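PDB 4ZU5: QdtA from Thermoanaerobacterium thermosaccharolyticum, which is a small cupin-fold protein of the WxcM-like family that forms a two-subunit assembly and binds thymidine in the crystal. Local coordinates for residues Ile33-Tyr38 / Glu114-Thr119; Ser52-His57 / Gly92-Arg97; Ile61-Ser66 / Gly105-Val110; Lys68-Ile73 / Glu98-Thr103. All blocks are in the same frame, centred on the assembly; numbering follows the deposited sequence.

Contact 1 of 4, residues Ile33-Tyr38 / Glu114-Thr119; sequences IKRVYY and EYYDET. Unlike the reference sequence in segment 114-119: Tyr116 (reference Cys).
Arg35 reaches from strand 35-40 of this cupin fold, the last of its sheet within this subunit, to the backbone of segment 114-119 and grips one carbonyl oxygen with two nitrogens. Its NE and NH1 both donate to Glu114 O, each at 3.1 Å, and the oxygen lies almost exactly in the guanidinium plane. NE sits in the carbonyl plane, whereas NH1 is tilted 33° from it. Over one face of the same guanidinium, offset toward the rim, comes the backbone N of Tyr116. That pair is two donors and makes no bond; the Tyr116 N-H goes instead to Glu24 of the second subunit. The guanidinium and the Tyr116 ring stand 82° apart, with Arg35 NH2 near the ring plane at its edge.

Both residues belong to the thymidine pocket, which Tyr121 completes, and the Arg35 side chain comes within about 3 Å of the bound thymidine. Holding the guanidinium by its NE-NH1 side fixes its rotation while NH2 stays on the far side from Glu114 O.

A classic beta bulge, where Lys34 and Arg35 both face Ala112, lies behind this arrangement and lets both consecutive side chains start out toward the loop. The strand also continues the sheet into the second subunit. Lys34 uses its aliphatic part: CB lies over the centre of the Tyr115 ring, 4.2 Å from the centroid, and the two side chains cross at about a right angle. Further out, the lysine chain bends at chi2 (-99°), which carries CD to 3.7 Å from Tyr115 CE1.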
# COMPACT_ATOMS: atom_id res chain seq x y z
N ILE A 33 0.94 8.24 7.84
CA ILE A 33 -0.04 7.67 6.93
C ILE A 33 -1.41 7.57 7.63
O ILE A 33 -1.60 6.71 8.52
CB ILE A 33 0.42 6.28 6.47
CG1 ILE A 33 1.86 6.30 5.94
CG2 ILE A 33 -0.55 5.71 5.46
CD1 ILE A 33 2.49 4.93 5.81
N LYS A 34 -2.34 8.42 7.24
CA LYS A 34 -3.70 8.37 7.79
C LYS A 34 -4.57 7.50 6.90
O LYS A 34 -5.61 6.99 7.34
CB LYS A 34 -4.32 9.77 7.95
CG LYS A 34 -3.50 10.72 8.81
CD LYS A 34 -4.03 10.78 10.23
CE LYS A 34 -3.62 12.08 10.93
NZ LYS A 34 -2.15 12.05 11.22
N ARG A 35 -4.17 7.35 5.64
CA ARG A 35 -5.00 6.69 4.65
C ARG A 35 -4.18 6.09 3.53
O ARG A 35 -3.20 6.68 3.15
CB ARG A 35 -5.92 7.72 4.01
CG ARG A 35 -6.63 7.15 2.79
CD ARG A 35 -7.76 8.05 2.34
NE ARG A 35 -7.36 9.45 2.39
CZ ARG A 35 -7.50 10.27 1.36
NH1 ARG A 35 -7.14 11.56 1.47
NH2 ARG A 35 -8.09 9.79 0.26
N VAL A 36 -4.59 4.94 3.02
CA VAL A 36 -4.01 4.41 1.80
C VAL A 36 -5.16 4.07 0.88
O VAL A 36 -6.31 3.89 1.30
CB VAL A 36 -3.10 3.20 1.96
CG1 VAL A 36 -1.97 3.36 2.97
CG2 VAL A 36 -3.91 1.98 2.27
N TYR A 37 -4.88 4.14 -0.41
CA TYR A 37 -5.76 3.56 -1.37
C TYR A 37 -5.02 3.03 -2.55
O TYR A 37 -3.88 3.39 -2.80
CB TYR A 37 -6.87 4.53 -1.78
CG TYR A 37 -6.45 5.80 -2.46
CD1 TYR A 37 -6.33 5.85 -3.81
CD2 TYR A 37 -6.17 6.96 -1.75
CE1 TYR A 37 -5.96 7.00 -4.47
CE2 TYR A 37 -5.81 8.14 -2.40
CZ TYR A 37 -5.74 8.15 -3.78
OH TYR A 37 -5.36 9.26 -4.46
N TYR A 38 -5.65 2.12 -3.28
CA TYR A 38 -4.95 1.57 -4.42
C TYR A 38 -5.89 1.37 -5.61
O TYR A 38 -7.11 1.10 -5.41
CB TYR A 38 -4.28 0.23 -4.05
CG TYR A 38 -5.03 -0.60 -3.05
CD1 TYR A 38 -5.93 -1.57 -3.47
CD2 TYR A 38 -4.74 -0.53 -1.68
CE1 TYR A 38 -6.64 -2.34 -2.56
CE2 TYR A 38 -5.42 -1.34 -0.77
CZ TYR A 38 -6.38 -2.24 -1.23
OH TYR A 38 -7.06 -3.10 -0.39
N GLU A 114 -3.80 12.70 5.16
CA GLU A 114 -5.04 12.96 5.86
C GLU A 114 -6.13 12.03 5.47
O GLU A 114 -6.16 11.47 4.39
CB GLU A 114 -5.53 14.38 5.58
CG GLU A 114 -4.55 15.46 5.97
CD GLU A 114 -4.35 15.59 7.46
OE1 GLU A 114 -5.11 14.98 8.27
OE2 GLU A 114 -3.41 16.34 7.79
N TYR A 115 -7.10 11.87 6.36
CA TYR A 115 -8.35 11.24 5.92
C TYR A 115 -9.00 12.03 4.80
O TYR A 115 -8.82 13.23 4.71
CB TYR A 115 -9.36 11.12 7.08
CG TYR A 115 -8.78 10.43 8.31
CD1 TYR A 115 -8.22 11.18 9.35
CD2 TYR A 115 -8.77 9.04 8.41
CE1 TYR A 115 -7.67 10.57 10.47
CE2 TYR A 115 -8.25 8.41 9.53
CZ TYR A 115 -7.69 9.17 10.56
OH TYR A 115 -7.17 8.56 11.69
N TYR A 116 -9.75 11.31 3.98
CA TYR A 116 -10.56 11.87 2.93
C TYR A 116 -11.38 13.05 3.38
O TYR A 116 -12.04 12.97 4.40
CB TYR A 116 -11.48 10.80 2.38
CG TYR A 116 -12.37 11.35 1.31
CD1 TYR A 116 -11.86 11.64 0.04
CD2 TYR A 116 -13.71 11.59 1.56
CE1 TYR A 116 -12.68 12.12 -0.96
CE2 TYR A 116 -14.53 12.09 0.56
CZ TYR A 116 -14.01 12.36 -0.69
OH TYR A 116 -14.84 12.84 -1.67
N ASP A 117 -11.26 14.15 2.65
CA ASP A 117 -11.97 15.40 2.92
C ASP A 117 -12.41 15.91 1.55
O ASP A 117 -11.58 16.43 0.82
CB ASP A 117 -11.02 16.39 3.56
CG ASP A 117 -11.68 17.72 3.93
OD1 ASP A 117 -12.90 17.86 3.69
OD2 ASP A 117 -10.94 18.61 4.42
N GLU A 118 -13.68 15.73 1.18
CA GLU A 118 -14.17 16.22 -0.10
C GLU A 118 -13.87 17.71 -0.27
O GLU A 118 -13.46 18.11 -1.34
CB GLU A 118 -15.67 15.95 -0.31
CG GLU A 118 -16.18 16.33 -1.71
CD GLU A 118 -15.36 15.76 -2.88
OE1 GLU A 118 -14.82 14.63 -2.76
OE2 GLU A 118 -15.25 16.41 -3.95
N THR A 119 -13.96 18.50 0.80
CA THR A 119 -13.63 19.91 0.68
C THR A 119 -12.19 20.23 0.30
O THR A 119 -11.86 21.39 0.12
CB THR A 119 -13.95 20.72 1.96
OG1 THR A 119 -12.90 20.62 2.93
CG2 THR A 119 -15.29 20.30 2.57

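Contact 2 of 4, residues Ser52-His57 / Gly92-Arg97; sequences SHKKLH and GPLVWR. Unlike the reference sequence in segment 52-57: Ser52 (reference Ala). Unlike the reference sequence in segment 92-97: Leu94 (reference Phe), Val95 (reference Leu).
Val95 O is gripped by two side chains, Ser52 OG from across the contact and Arg97 from its own segment. The serine bond, Ser52 OG to Val95 O, is short at 2.8 Å but weak in geometry; OG is placed there by standing anti to the backbone N (chi1 -173°). Arg97 NH2 gives the firmer bond to Val95 O, 2.9 Å with an angle of 162° at the hydrogen, and NE adds a weak one. The arginine chain bends at chi2 and chi3, turning the guanidinium back to Val95 O of its own segment. Arg97 NH2 then lies at the edge of the His53 ring, 4.0 Å from His53 CD2, with the two planes 73° apart, while NH1 bonds Gln58.

Leu94 N donates to His53 O at 2.8 Å. His53 ND1 is bonded to the backbone O of Asp120, and Leu56 CD2 sits over the centre of the imidazole face. At the other end, Pro93 is wedged between backbone and ring: CB is 3.2 Å from Lys54 O, and CD comes over one face of the His57 ring, 3.4 Å from CE1. Tyr90 OH holds His57 ND1.

The arrangement joins the end of strand 47-53 to the start of strand 96-100, neighbours in one antiparallel sheet of the cupin fold, with helix 125-136 packed against Ser52, Lys54 and Leu94.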
# COMPACT_ATOMS: atom_id res chain seq x y z
N SER A 52 -6.66 18.09 -7.84
CA SER A 52 -5.61 18.55 -6.98
C SER A 52 -6.10 18.67 -5.53
O SER A 52 -7.25 18.31 -5.20
CB SER A 52 -5.10 19.90 -7.47
OG SER A 52 -3.95 20.32 -6.74
N HIS A 53 -5.23 19.16 -4.65
CA HIS A 53 -5.61 19.43 -3.26
C HIS A 53 -4.93 20.64 -2.74
O HIS A 53 -3.84 20.96 -3.19
CB HIS A 53 -5.11 18.31 -2.37
CG HIS A 53 -5.64 16.99 -2.78
ND1 HIS A 53 -6.84 16.50 -2.31
CD2 HIS A 53 -5.17 16.07 -3.66
CE1 HIS A 53 -7.06 15.31 -2.83
NE2 HIS A 53 -6.06 15.02 -3.65
N LYS A 54 -5.51 21.24 -1.71
CA LYS A 54 -4.83 22.36 -1.03
C LYS A 54 -3.95 21.94 0.15
O LYS A 54 -2.97 22.60 0.47
CB LYS A 54 -5.83 23.41 -0.52
CG LYS A 54 -6.86 23.95 -1.51
CD LYS A 54 -8.21 23.20 -1.50
CE LYS A 54 -9.31 23.80 -0.63
NZ LYS A 54 -9.98 24.95 -1.30
N LYS A 55 -4.32 20.89 0.87
CA LYS A 55 -3.63 20.61 2.14
C LYS A 55 -3.02 19.19 2.24
O LYS A 55 -2.24 18.89 3.12
CB LYS A 55 -4.64 20.79 3.29
CG LYS A 55 -4.89 22.27 3.59
CD LYS A 55 -6.25 22.61 4.18
CE LYS A 55 -6.86 21.44 4.94
NZ LYS A 55 -7.98 21.88 5.82
N LEU A 56 -3.43 18.31 1.36
CA LEU A 56 -3.05 16.92 1.38
C LEU A 56 -1.64 16.70 0.79
O LEU A 56 -1.28 17.30 -0.21
CB LEU A 56 -4.08 16.16 0.56
CG LEU A 56 -3.93 14.64 0.54
CD1 LEU A 56 -4.13 14.10 1.95
CD2 LEU A 56 -4.90 13.95 -0.41
N HIS A 57 -0.91 15.74 1.36
CA HIS A 57 0.40 15.34 0.84
C HIS A 57 0.20 13.86 0.58
O HIS A 57 -0.52 13.19 1.32
CB HIS A 57 1.51 15.62 1.86
CG HIS A 57 1.72 17.08 2.16
ND1 HIS A 57 2.76 17.82 1.63
CD2 HIS A 57 1.05 17.91 2.99
CE1 HIS A 57 2.64 19.08 2.04
NE2 HIS A 57 1.60 19.16 2.85
N GLY A 92 2.88 17.27 -3.40
CA GLY A 92 2.36 18.22 -2.47
C GLY A 92 1.16 19.02 -2.95
O GLY A 92 0.51 18.64 -3.90
N PRO A 93 0.79 20.06 -2.19
CA PRO A 93 -0.40 20.85 -2.47
C PRO A 93 -0.31 21.59 -3.80
O PRO A 93 0.78 21.99 -4.25
CB PRO A 93 -0.41 21.85 -1.32
CG PRO A 93 0.08 21.01 -0.19
CD PRO A 93 1.27 20.31 -0.82
N LEU A 94 -1.47 21.61 -4.43
CA LEU A 94 -1.73 22.44 -5.59
C LEU A 94 -0.97 22.01 -6.81
O LEU A 94 -0.63 22.82 -7.68
CB LEU A 94 -1.41 23.88 -5.28
CG LEU A 94 -2.44 24.51 -4.34
CD1 LEU A 94 -2.01 25.93 -4.09
CD2 LEU A 94 -3.88 24.45 -4.80
N VAL A 95 -0.82 20.71 -6.93
CA VAL A 95 -0.34 20.15 -8.15
C VAL A 95 -1.51 19.37 -8.75
O VAL A 95 -2.14 18.61 -8.05
CB VAL A 95 0.80 19.18 -7.87
CG1 VAL A 95 1.20 18.44 -9.13
CG2 VAL A 95 2.02 19.94 -7.31
N TRP A 96 -1.81 19.59 -10.03
CA TRP A 96 -2.90 18.88 -10.70
C TRP A 96 -2.34 17.60 -11.25
O TRP A 96 -1.26 17.57 -11.87
CB TRP A 96 -3.47 19.76 -11.86
CG TRP A 96 -4.62 19.18 -12.66
CD1 TRP A 96 -4.51 18.45 -13.79
CD2 TRP A 96 -6.02 19.34 -12.43
NE1 TRP A 96 -5.76 18.10 -14.27
CE2 TRP A 96 -6.70 18.65 -13.46
CE3 TRP A 96 -6.77 19.92 -11.43
CZ2 TRP A 96 -8.09 18.55 -13.52
CZ3 TRP A 96 -8.14 19.88 -11.52
CH2 TRP A 96 -8.79 19.16 -12.54
N ARG A 97 -3.09 16.52 -11.12
CA ARG A 97 -2.61 15.31 -11.75
C ARG A 97 -3.65 14.47 -12.44
O ARG A 97 -4.83 14.50 -12.10
CB ARG A 97 -1.77 14.47 -10.79
CG ARG A 97 -2.55 13.49 -9.95
CD ARG A 97 -3.59 14.23 -9.14
NE ARG A 97 -3.06 15.32 -8.31
CZ ARG A 97 -2.65 15.17 -7.05
NH1 ARG A 97 -2.67 13.96 -6.51
NH2 ARG A 97 -2.27 16.22 -6.35

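Contact 3 of 4, residues Ile61-Ser66 / Gly105-Val110; sequences ICLNGS and GCVLLV
Ile61 and Leu109 form the tight end of this antiparallel pairing, bonded to each other through both backbone amides. Leu109 N meets Ile61 O at 2.7 Å and an almost straight 177°, and Ile61 N returns a bond to Leu109 O. Leu63 N also donates to Val107 O, but the return bond from Val107 N goes to Asn64 O. The side chains of Ile61 and Leu109 lie side by side, pointing the same way, with CD1 of Ile61 4.0 Å from CD2 of Leu109. That same CD2 also touches Leu63 CD1, so one methyl branch serves two neighbours. Tyr38 of the second subunit packs on Ile61 and Leu63, extending this apolar patch across the interface.

Cys62 and Leu108 form the intervening non-hydrogen-bonded pair and point to the other face. There Cys62 SG lies 3.8 Å from Cys106 SG, a distance at which the two sulfurs touch as packing atoms and are not joined in a disulfide. Val67 touches both cysteines.

Toward Asn64-Ser66 the pairing slackens as the chain turns, and Asn64 and Gly105 are more accessible. Val107 N reaches Asn64 O at 3.2 Å. Asn64 CG, anti to the backbone N (chi1 -169°), carries the amide across, and ND2 donates to Gly105 O at 2.9 Å from 54° above the carbonyl plane. Asn64 of the second subunit packs beside it. The Ile61-Leu109 end thus rests on short backbone bonds and apolar packing, whereas at the turn the Asn64 amide supplies Gly105 O with a donor where strand pairing has become loose.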
# COMPACT_ATOMS: atom_id res chain seq x y z
N ILE A 61 2.92 5.14 -5.69
CA ILE A 61 3.90 4.07 -5.97
C ILE A 61 3.26 3.01 -6.85
O ILE A 61 2.15 2.55 -6.57
CB ILE A 61 4.38 3.35 -4.66
CG1 ILE A 61 4.67 4.36 -3.57
CG2 ILE A 61 5.58 2.43 -4.91
CD1 ILE A 61 4.37 3.85 -2.18
N CYS A 62 3.97 2.62 -7.90
CA CYS A 62 3.46 1.59 -8.82
C CYS A 62 4.09 0.26 -8.47
O CYS A 62 5.32 0.13 -8.53
CB CYS A 62 3.77 1.98 -10.25
SG CYS A 62 3.29 0.62 -11.33
N LEU A 63 3.29 -0.65 -7.89
CA LEU A 63 3.77 -1.85 -7.23
C LEU A 63 3.93 -3.00 -8.24
O LEU A 63 4.59 -3.97 -7.96
CB LEU A 63 2.81 -2.29 -6.09
CG LEU A 63 2.69 -1.24 -4.98
CD1 LEU A 63 1.97 -1.82 -3.77
CD2 LEU A 63 4.04 -0.73 -4.53
N ASN A 64 3.34 -2.82 -9.41
CA ASN A 64 3.42 -3.83 -10.46
C ASN A 64 3.04 -3.15 -11.78
O ASN A 64 2.17 -2.26 -11.82
CB ASN A 64 2.43 -4.96 -10.22
CG ASN A 64 2.69 -6.13 -11.16
OD1 ASN A 64 3.81 -6.65 -11.27
ND2 ASN A 64 1.65 -6.51 -11.86
N GLY A 65 3.77 -3.52 -12.82
CA GLY A 65 3.56 -2.91 -14.13
C GLY A 65 4.08 -1.49 -14.19
O GLY A 65 5.11 -1.17 -13.59
N SER A 66 3.37 -0.67 -14.95
CA SER A 66 3.74 0.70 -15.19
C SER A 66 2.52 1.57 -15.42
O SER A 66 1.45 1.09 -15.84
CB SER A 66 4.68 0.72 -16.42
OG SER A 66 4.21 1.71 -17.30
N GLY A 105 -2.32 -5.59 -15.35
CA GLY A 105 -1.79 -6.02 -14.04
C GLY A 105 -1.29 -4.85 -13.18
O GLY A 105 -0.83 -5.06 -12.07
N CYS A 106 -1.38 -3.61 -13.66
CA CYS A 106 -0.82 -2.48 -12.90
C CYS A 106 -1.51 -2.31 -11.55
O CYS A 106 -2.73 -2.45 -11.44
CB CYS A 106 -1.00 -1.19 -13.67
SG CYS A 106 -0.19 0.26 -12.93
N VAL A 107 -0.74 -1.89 -10.57
CA VAL A 107 -1.26 -1.60 -9.24
C VAL A 107 -0.61 -0.29 -8.81
O VAL A 107 0.61 -0.24 -8.74
CB VAL A 107 -0.77 -2.62 -8.21
CG1 VAL A 107 -1.14 -2.17 -6.83
CG2 VAL A 107 -1.30 -4.02 -8.49
N LEU A 108 -1.42 0.72 -8.58
CA LEU A 108 -0.94 2.03 -8.11
C LEU A 108 -1.40 2.18 -6.64
O LEU A 108 -2.61 2.15 -6.38
CB LEU A 108 -1.63 3.10 -8.93
CG LEU A 108 -1.22 4.55 -8.63
CD1 LEU A 108 0.29 4.71 -8.59
CD2 LEU A 108 -1.86 5.59 -9.55
N LEU A 109 -0.45 2.38 -5.73
CA LEU A 109 -0.72 2.58 -4.32
C LEU A 109 -0.52 4.05 -3.99
O LEU A 109 0.44 4.66 -4.47
CB LEU A 109 0.28 1.77 -3.50
CG LEU A 109 0.24 2.00 -2.00
CD1 LEU A 109 -1.08 1.43 -1.49
CD2 LEU A 109 1.40 1.27 -1.35
N VAL A 110 -1.40 4.60 -3.19
CA VAL A 110 -1.25 5.97 -2.76
C VAL A 110 -1.27 5.98 -1.23
O VAL A 110 -2.14 5.41 -0.63
CB VAL A 110 -2.39 6.84 -3.31
CG1 VAL A 110 -2.28 8.31 -2.84
CG2 VAL A 110 -2.43 6.71 -4.85

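Contact 4 of 4, residues Lys68-Ile73 / Glu98-Thr103; sequences KIRLKI and EMFDFT
Phe100 lies between two basic side chains of strand 67-73, with Arg70 on one face of its ring and Lys68 on the other. The Arg70 guanidinium is stacked flat on the ring, planes 7° apart and centres 4.3 Å apart, with NH2 offset toward the rim near CE2. Over the opposite face sits Lys68 CB, 3.8 Å from the ring centroid. Phe100 CG stands between the backbone N and the carbonyl carbon (chi1 72°), which starts the ring off in the direction of the partner strand.

Each base also has an acid. Arg70 NH1 forms a salt bridge to Glu98 OE1 at 2.9 Å, met nearly along the C-O axis, while the guanidinium and carboxylate planes are turned 64° apart. The other carboxylate oxygen, OE2, takes the indole NE1 of Trp96. Lys68 bends at chi4 to bring NZ to Asp101 OD2, 2.8 Å away on its anti lone pair; a water joins the same NZ to Asp101 O.

On the other face of the sheet Ile69 and Met99 run side by side, CD1 of Ile69 3.6 Å from CG of Met99, in the interior. Backbone bonds pair Lys68 with Phe100 and Arg70 with Glu98, the latter including Arg70 N to Glu98 O at 2.7 Å. Side chains alternate faces, as in any beta strand; 67-73 and 96-100 are antiparallel neighbours in one cupin-fold sheet.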
# COMPACT_ATOMS: atom_id res chain seq x y z
N LYS A 68 1.66 6.09 -16.05
CA LYS A 68 2.17 7.43 -16.31
C LYS A 68 1.36 8.47 -15.56
O LYS A 68 0.11 8.50 -15.57
CB LYS A 68 2.16 7.68 -17.84
CG LYS A 68 3.29 6.99 -18.59
CD LYS A 68 3.21 7.27 -20.08
CE LYS A 68 4.12 6.35 -20.86
NZ LYS A 68 3.49 5.01 -20.95
N ILE A 69 2.09 9.37 -14.89
CA ILE A 69 1.45 10.39 -14.10
C ILE A 69 1.75 11.71 -14.78
O ILE A 69 2.92 12.08 -14.93
CB ILE A 69 2.02 10.52 -12.67
CG1 ILE A 69 2.18 9.19 -11.97
CG2 ILE A 69 1.17 11.50 -11.89
CD1 ILE A 69 0.97 8.30 -12.02
N ARG A 70 0.69 12.38 -15.20
CA ARG A 70 0.83 13.73 -15.76
C ARG A 70 0.63 14.71 -14.62
O ARG A 70 -0.43 14.77 -14.03
CB ARG A 70 -0.21 13.96 -16.87
CG ARG A 70 -0.35 15.39 -17.38
CD ARG A 70 -1.41 15.54 -18.51
NE ARG A 70 -1.14 14.67 -19.65
CZ ARG A 70 -1.84 13.59 -19.98
NH1 ARG A 70 -2.89 13.19 -19.27
NH2 ARG A 70 -1.45 12.85 -20.99
N LEU A 71 1.68 15.48 -14.33
CA LEU A 71 1.67 16.47 -13.29
C LEU A 71 1.66 17.84 -13.95
O LEU A 71 2.43 18.10 -14.88
CB LEU A 71 2.94 16.39 -12.43
CG LEU A 71 3.20 14.98 -11.90
CD1 LEU A 71 4.65 14.81 -11.48
CD2 LEU A 71 2.26 14.75 -10.75
N LYS A 72 0.85 18.73 -13.41
CA LYS A 72 0.90 20.08 -13.90
C LYS A 72 0.57 21.16 -12.90
O LYS A 72 -0.23 20.99 -11.98
CB LYS A 72 0.06 20.16 -15.18
CG LYS A 72 -1.19 20.99 -15.13
CD LYS A 72 -2.12 20.41 -16.19
CE LYS A 72 -2.19 21.29 -17.44
NZ LYS A 72 -3.22 20.66 -18.31
N ILE A 73 1.24 22.29 -13.09
CA ILE A 73 0.93 23.49 -12.40
C ILE A 73 0.90 24.53 -13.53
O ILE A 73 1.28 24.23 -14.66
CB ILE A 73 2.03 23.84 -11.36
CG1 ILE A 73 3.42 24.05 -12.01
CG2 ILE A 73 2.18 22.70 -10.38
CD1 ILE A 73 4.53 24.44 -11.03
N GLU A 98 -3.14 13.75 -13.44
CA GLU A 98 -3.88 12.72 -14.20
C GLU A 98 -2.98 11.50 -14.36
O GLU A 98 -1.75 11.58 -14.36
CB GLU A 98 -4.24 13.31 -15.57
CG GLU A 98 -5.11 14.55 -15.47
CD GLU A 98 -5.14 15.39 -16.73
OE1 GLU A 98 -4.63 14.89 -17.74
OE2 GLU A 98 -5.68 16.50 -16.67
N MET A 99 -3.59 10.33 -14.47
CA MET A 99 -2.85 9.11 -14.59
C MET A 99 -3.35 8.31 -15.79
O MET A 99 -4.55 8.25 -16.02
CB MET A 99 -3.05 8.27 -13.32
CG MET A 99 -2.58 8.91 -12.02
SD MET A 99 -3.87 9.82 -11.19
CE MET A 99 -4.54 8.47 -10.23
N PHE A 100 -2.44 7.69 -16.51
CA PHE A 100 -2.79 7.05 -17.79
C PHE A 100 -1.78 6.01 -18.22
O PHE A 100 -0.73 5.84 -17.59
CB PHE A 100 -3.04 8.15 -18.84
CG PHE A 100 -1.78 8.85 -19.28
CD1 PHE A 100 -1.09 8.41 -20.41
CD2 PHE A 100 -1.27 9.90 -18.56
CE1 PHE A 100 0.07 9.04 -20.84
CE2 PHE A 100 -0.10 10.53 -18.97
CZ PHE A 100 0.59 10.07 -20.08
N ASP A 101 -2.09 5.26 -19.29
CA ASP A 101 -1.25 4.15 -19.69
C ASP A 101 -0.98 3.16 -18.57
O ASP A 101 0.16 2.74 -18.36
CB ASP A 101 0.10 4.62 -20.23
CG ASP A 101 0.01 5.19 -21.68
OD1 ASP A 101 -1.08 5.35 -22.26
OD2 ASP A 101 1.07 5.60 -22.17
N PHE A 102 -2.03 2.82 -17.83
CA PHE A 102 -1.91 1.72 -16.90
C PHE A 102 -1.70 0.44 -17.70
O PHE A 102 -2.52 0.12 -18.55
CB PHE A 102 -3.22 1.61 -16.13
CG PHE A 102 -3.44 2.67 -15.11
CD1 PHE A 102 -3.97 3.90 -15.44
CD2 PHE A 102 -3.22 2.39 -13.75
CE1 PHE A 102 -4.26 4.85 -14.46
CE2 PHE A 102 -3.47 3.34 -12.77
CZ PHE A 102 -4.01 4.57 -13.12
N THR A 103 -0.61 -0.28 -17.47
CA THR A 103 -0.42 -1.59 -18.06
C THR A 103 -1.31 -2.67 -17.45
O THR A 103 -1.99 -2.46 -16.43
CB THR A 103 1.04 -2.03 -18.01
OG1 THR A 103 1.44 -2.30 -16.66
CG2 THR A 103 1.94 -0.99 -18.62
O HOH W 1 2.69 3.01 -18.71

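In the fold
Contacts 2 and 4 share strand 96-100 and lie in one five-stranded antiparallel sheet, their centres about 15 Å apart; Trp96 O to Lys72 N probably bonds them. Contacts 1 and 3 reach the other five-stranded sheet, where strands 35-40 and 107-112 are neighbours, and both touch the second subunit. Contacts 3 and 4, about 12 Å apart between centres, meet across the sandwich where Leu108 packs on Met99 and Phe102. Along the chain, contact 1 spans the other three, contact 4 falls within contact 3, and contact 2 alternates with both. Contact 1 packs on contact 2 at Leu56; separately, Tyr121 of the thymidine pocket lies on strand 121-122 of contact 2's sheet.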